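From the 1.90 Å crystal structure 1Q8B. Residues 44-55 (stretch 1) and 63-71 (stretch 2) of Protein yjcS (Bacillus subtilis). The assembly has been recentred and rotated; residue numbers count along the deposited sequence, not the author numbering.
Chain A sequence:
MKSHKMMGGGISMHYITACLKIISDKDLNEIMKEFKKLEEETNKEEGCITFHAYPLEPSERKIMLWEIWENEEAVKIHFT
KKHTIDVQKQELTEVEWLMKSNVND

Stretch 1, residues 44-55: KEEGCITFHAYP
Stretch 2 (63-71) IMLWEIWEN

Antiparallel pairing with a bulge is well illustrated by two strands of Protein yjcS, one running to Pro55 and one that runs through Ile63 to Trp69, whose axes run at 159° and approach to 4.6 Å. Backbone hydrogen bonds set the register. Thr50 pairs with Ile68 (Thr50 N to Ile68 O 3.1 Å, Ile68 N to Thr50 O 2.9 Å), His52 with Trp66 (His52 N to Trp66 O and Trp66 N to His52 O, both 3.0 Å), and Tyr54 with Met64, a selenomethionine (Tyr54 N to Met64 O 3.1 Å, Met64 N to Tyr54 O 2.7 Å). Phe51-Glu67, Ala53-Leu65 and Pro55-Ile63 are the non-hydrogen-bonded pairs between and beyond them, with extended backbones throughout.

At Ile49 (phi/psi -83/-49) the chain turns a corner, and Ile68 O accepts from both Ile49 N (2.9 Å) and Thr50 N. This bulge shifts the register by one, so Cys48 faces Trp69, and Glu70 N reaches Gly47 O at 2.9 Å. A type I turn, Glu45 to Cys48, precedes it.

Side chains alternate between faces. On one, Trp69 (chi1 m, chi2 88°) donates from NE1 to Glu67 OE1 (3.0 Å), receives Cys48 SG over its six-membered ring, and meets Phe51 (chi1 t): Trp69 CZ2 to Phe51 CD1, 4.1 Å. Ala53 CB packs 3.5 Å from Leu65 CD2. On the other, Tyr54 (chi1 p) turns its edge to the Trp66 (chi1 m) face, centroids 5.3 Å apart, while Met64 CB covers the tyrosine ring.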

# COMPACT_ATOMS: atom_id res chain seq x y z
N LYS A 44 -2.87 -13.24 -4.77
CA LYS A 44 -4.25 -13.04 -5.20
C LYS A 44 -4.50 -11.59 -5.58
O LYS A 44 -5.53 -11.27 -6.17
CB LYS A 44 -5.23 -13.44 -4.10
CG LYS A 44 -5.22 -14.90 -3.71
CD LYS A 44 -6.14 -15.10 -2.51
CE LYS A 44 -6.09 -16.50 -1.95
NZ LYS A 44 -6.88 -16.58 -0.69
N GLU A 45 -3.57 -10.69 -5.22
CA GLU A 45 -3.73 -9.29 -5.56
C GLU A 45 -3.72 -9.20 -7.08
O GLU A 45 -2.95 -9.90 -7.74
CB GLU A 45 -2.59 -8.44 -5.01
CG GLU A 45 -2.44 -8.49 -3.50
CD GLU A 45 -1.30 -7.61 -3.00
OE1 GLU A 45 -0.88 -7.79 -1.84
OE2 GLU A 45 -0.83 -6.74 -3.77
N GLU A 46 -4.58 -8.35 -7.62
CA GLU A 46 -4.70 -8.19 -9.06
C GLU A 46 -3.38 -7.86 -9.76
O GLU A 46 -3.05 -8.47 -10.78
CB GLU A 46 -5.73 -7.11 -9.36
CG GLU A 46 -6.68 -7.51 -10.46
CD GLU A 46 -7.35 -8.84 -10.16
OE1 GLU A 46 -7.98 -8.95 -9.08
OE2 GLU A 46 -7.25 -9.77 -10.99
N GLY A 47 -2.63 -6.91 -9.21
CA GLY A 47 -1.38 -6.50 -9.82
C GLY A 47 -0.16 -7.38 -9.60
O GLY A 47 0.92 -7.08 -10.12
N CYS A 48 -0.31 -8.46 -8.85
CA CYS A 48 0.81 -9.35 -8.57
C CYS A 48 0.97 -10.49 -9.58
O CYS A 48 0.09 -11.33 -9.72
CB CYS A 48 0.67 -9.95 -7.17
SG CYS A 48 2.04 -11.01 -6.68
N ILE A 49 2.10 -10.51 -10.29
CA ILE A 49 2.36 -11.58 -11.25
C ILE A 49 2.92 -12.74 -10.43
O ILE A 49 2.47 -13.87 -10.57
CB ILE A 49 3.38 -11.13 -12.34
CG1 ILE A 49 2.73 -10.10 -13.26
CG2 ILE A 49 3.84 -12.32 -13.16
CD1 ILE A 49 3.69 -9.46 -14.25
N THR A 50 3.90 -12.47 -9.57
CA THR A 50 4.46 -13.51 -8.71
C THR A 50 5.01 -12.91 -7.41
O THR A 50 5.46 -11.77 -7.38
CB THR A 50 5.60 -14.34 -9.40
OG1 THR A 50 6.75 -13.52 -9.59
CG2 THR A 50 5.15 -14.87 -10.74
N PHE A 51 4.95 -13.69 -6.35
CA PHE A 51 5.48 -13.29 -5.05
C PHE A 51 5.83 -14.58 -4.34
O PHE A 51 4.98 -15.45 -4.17
CB PHE A 51 4.43 -12.54 -4.23
CG PHE A 51 4.97 -11.97 -2.93
CD1 PHE A 51 5.41 -10.65 -2.86
CD2 PHE A 51 5.04 -12.76 -1.78
CE1 PHE A 51 5.91 -10.12 -1.67
CE2 PHE A 51 5.55 -12.24 -0.58
CZ PHE A 51 5.98 -10.92 -0.52
N HIS A 52 7.09 -14.71 -3.94
CA HIS A 52 7.53 -15.92 -3.25
C HIS A 52 8.55 -15.55 -2.19
O HIS A 52 9.46 -14.77 -2.43
CB HIS A 52 8.14 -16.90 -4.26
CG HIS A 52 8.51 -18.23 -3.67
ND1 HIS A 52 7.60 -19.03 -3.01
CD2 HIS A 52 9.68 -18.91 -3.67
CE1 HIS A 52 8.20 -20.14 -2.62
NE2 HIS A 52 9.46 -20.09 -3.01
N ALA A 53 8.38 -16.12 -1.00
CA ALA A 53 9.28 -15.86 0.11
C ALA A 53 9.90 -17.17 0.59
O ALA A 53 9.23 -18.20 0.62
CB ALA A 53 8.51 -15.19 1.25
N TYR A 54 11.18 -17.12 0.96
CA TYR A 54 11.85 -18.31 1.46
C TYR A 54 13.03 -17.90 2.33
O TYR A 54 13.63 -16.84 2.12
CB TYR A 54 12.29 -19.21 0.29
CG TYR A 54 13.55 -18.78 -0.41
CD1 TYR A 54 14.81 -19.13 0.09
CD2 TYR A 54 13.49 -18.03 -1.58
CE1 TYR A 54 15.98 -18.74 -0.57
CE2 TYR A 54 14.64 -17.64 -2.24
CZ TYR A 54 15.89 -18.00 -1.73
OH TYR A 54 17.03 -17.60 -2.39
N PRO A 55 13.37 -18.72 3.33
CA PRO A 55 14.47 -18.42 4.24
C PRO A 55 15.85 -18.85 3.76
O PRO A 55 16.00 -19.88 3.10
CB PRO A 55 14.08 -19.18 5.50
CG PRO A 55 13.51 -20.46 4.92
CD PRO A 55 12.67 -19.96 3.73
N ILE A 63 15.46 -13.56 5.10
CA ILE A 63 14.40 -14.08 4.26
C ILE A 63 14.53 -13.43 2.89
O ILE A 63 14.72 -12.22 2.80
CB ILE A 63 13.01 -13.77 4.85
CG1 ILE A 63 12.85 -14.49 6.19
CG2 ILE A 63 11.91 -14.19 3.88
CD1 ILE A 63 11.58 -14.13 6.93
N MSE A 64 14.42 -14.23 1.84
CA MSE A 64 14.53 -13.71 0.49
C MSE A 64 13.18 -13.58 -0.19
O MSE A 64 12.30 -14.43 -0.01
CB MSE A 64 15.42 -14.63 -0.34
CG MSE A 64 15.81 -14.05 -1.69
SE MSE A 64 17.20 -12.69 -1.64
CE MSE A 64 18.48 -13.61 -0.51
N LEU A 65 13.01 -12.51 -0.97
CA LEU A 65 11.75 -12.28 -1.69
C LEU A 65 11.97 -12.14 -3.20
O LEU A 65 12.83 -11.39 -3.65
CB LEU A 65 11.05 -11.01 -1.18
CG LEU A 65 10.67 -10.85 0.30
CD1 LEU A 65 10.03 -9.48 0.51
CD2 LEU A 65 9.71 -11.96 0.73
N TRP A 66 11.19 -12.89 -3.96
CA TRP A 66 11.23 -12.86 -5.42
C TRP A 66 9.88 -12.28 -5.80
O TRP A 66 8.85 -12.88 -5.48
CB TRP A 66 11.34 -14.27 -6.02
CG TRP A 66 12.67 -14.95 -5.81
CD1 TRP A 66 13.84 -14.36 -5.43
CD2 TRP A 66 12.97 -16.33 -6.04
NE1 TRP A 66 14.85 -15.29 -5.41
CE2 TRP A 66 14.34 -16.51 -5.78
CE3 TRP A 66 12.21 -17.44 -6.44
CZ2 TRP A 66 14.98 -17.76 -5.90
CZ3 TRP A 66 12.84 -18.68 -6.56
CH2 TRP A 66 14.22 -18.83 -6.30
N GLU A 67 9.86 -11.14 -6.48
CA GLU A 67 8.59 -10.51 -6.83
C GLU A 67 8.53 -9.99 -8.26
O GLU A 67 9.51 -9.47 -8.79
CB GLU A 67 8.32 -9.33 -5.90
CG GLU A 67 8.38 -9.64 -4.41
CD GLU A 67 8.34 -8.38 -3.54
OE1 GLU A 67 7.92 -7.31 -4.04
OE2 GLU A 67 8.72 -8.46 -2.36
N ILE A 68 7.36 -10.14 -8.88
CA ILE A 68 7.11 -9.62 -10.23
C ILE A 68 5.74 -8.92 -10.16
O ILE A 68 4.76 -9.52 -9.72
CB ILE A 68 7.05 -10.72 -11.31
CG1 ILE A 68 8.35 -11.51 -11.36
CG2 ILE A 68 6.83 -10.09 -12.68
CD1 ILE A 68 8.36 -12.58 -12.44
N TRP A 69 5.68 -7.66 -10.57
CA TRP A 69 4.43 -6.91 -10.53
C TRP A 69 4.07 -6.36 -11.90
O TRP A 69 4.93 -6.20 -12.77
CB TRP A 69 4.53 -5.74 -9.55
CG TRP A 69 5.01 -6.12 -8.18
CD1 TRP A 69 6.31 -6.18 -7.75
CD2 TRP A 69 4.20 -6.47 -7.06
NE1 TRP A 69 6.35 -6.55 -6.43
CE2 TRP A 69 5.07 -6.73 -5.98
CE3 TRP A 69 2.81 -6.59 -6.86
CZ2 TRP A 69 4.60 -7.10 -4.71
CZ3 TRP A 69 2.35 -6.96 -5.59
CH2 TRP A 69 3.25 -7.21 -4.54
N GLU A 70 2.79 -6.05 -12.09
CA GLU A 70 2.31 -5.49 -13.35
C GLU A 70 2.96 -4.13 -13.57
O GLU A 70 3.18 -3.73 -14.71
CB GLU A 70 0.79 -5.30 -13.30
CG GLU A 70 0.01 -6.60 -13.28
CD GLU A 70 -0.02 -7.27 -14.64
OE1 GLU A 70 0.51 -6.69 -15.62
OE2 GLU A 70 -0.58 -8.39 -14.73
N ASN A 71 3.27 -3.45 -12.48
CA ASN A 71 3.89 -2.13 -12.54
C ASN A 71 4.23 -1.62 -11.14
O ASN A 71 3.96 -2.29 -10.15
CB ASN A 71 2.94 -1.15 -13.22
CG ASN A 71 1.55 -1.23 -12.65
OD1 ASN A 71 1.33 -0.95 -11.47
ND2 ASN A 71 0.60 -1.62 -13.48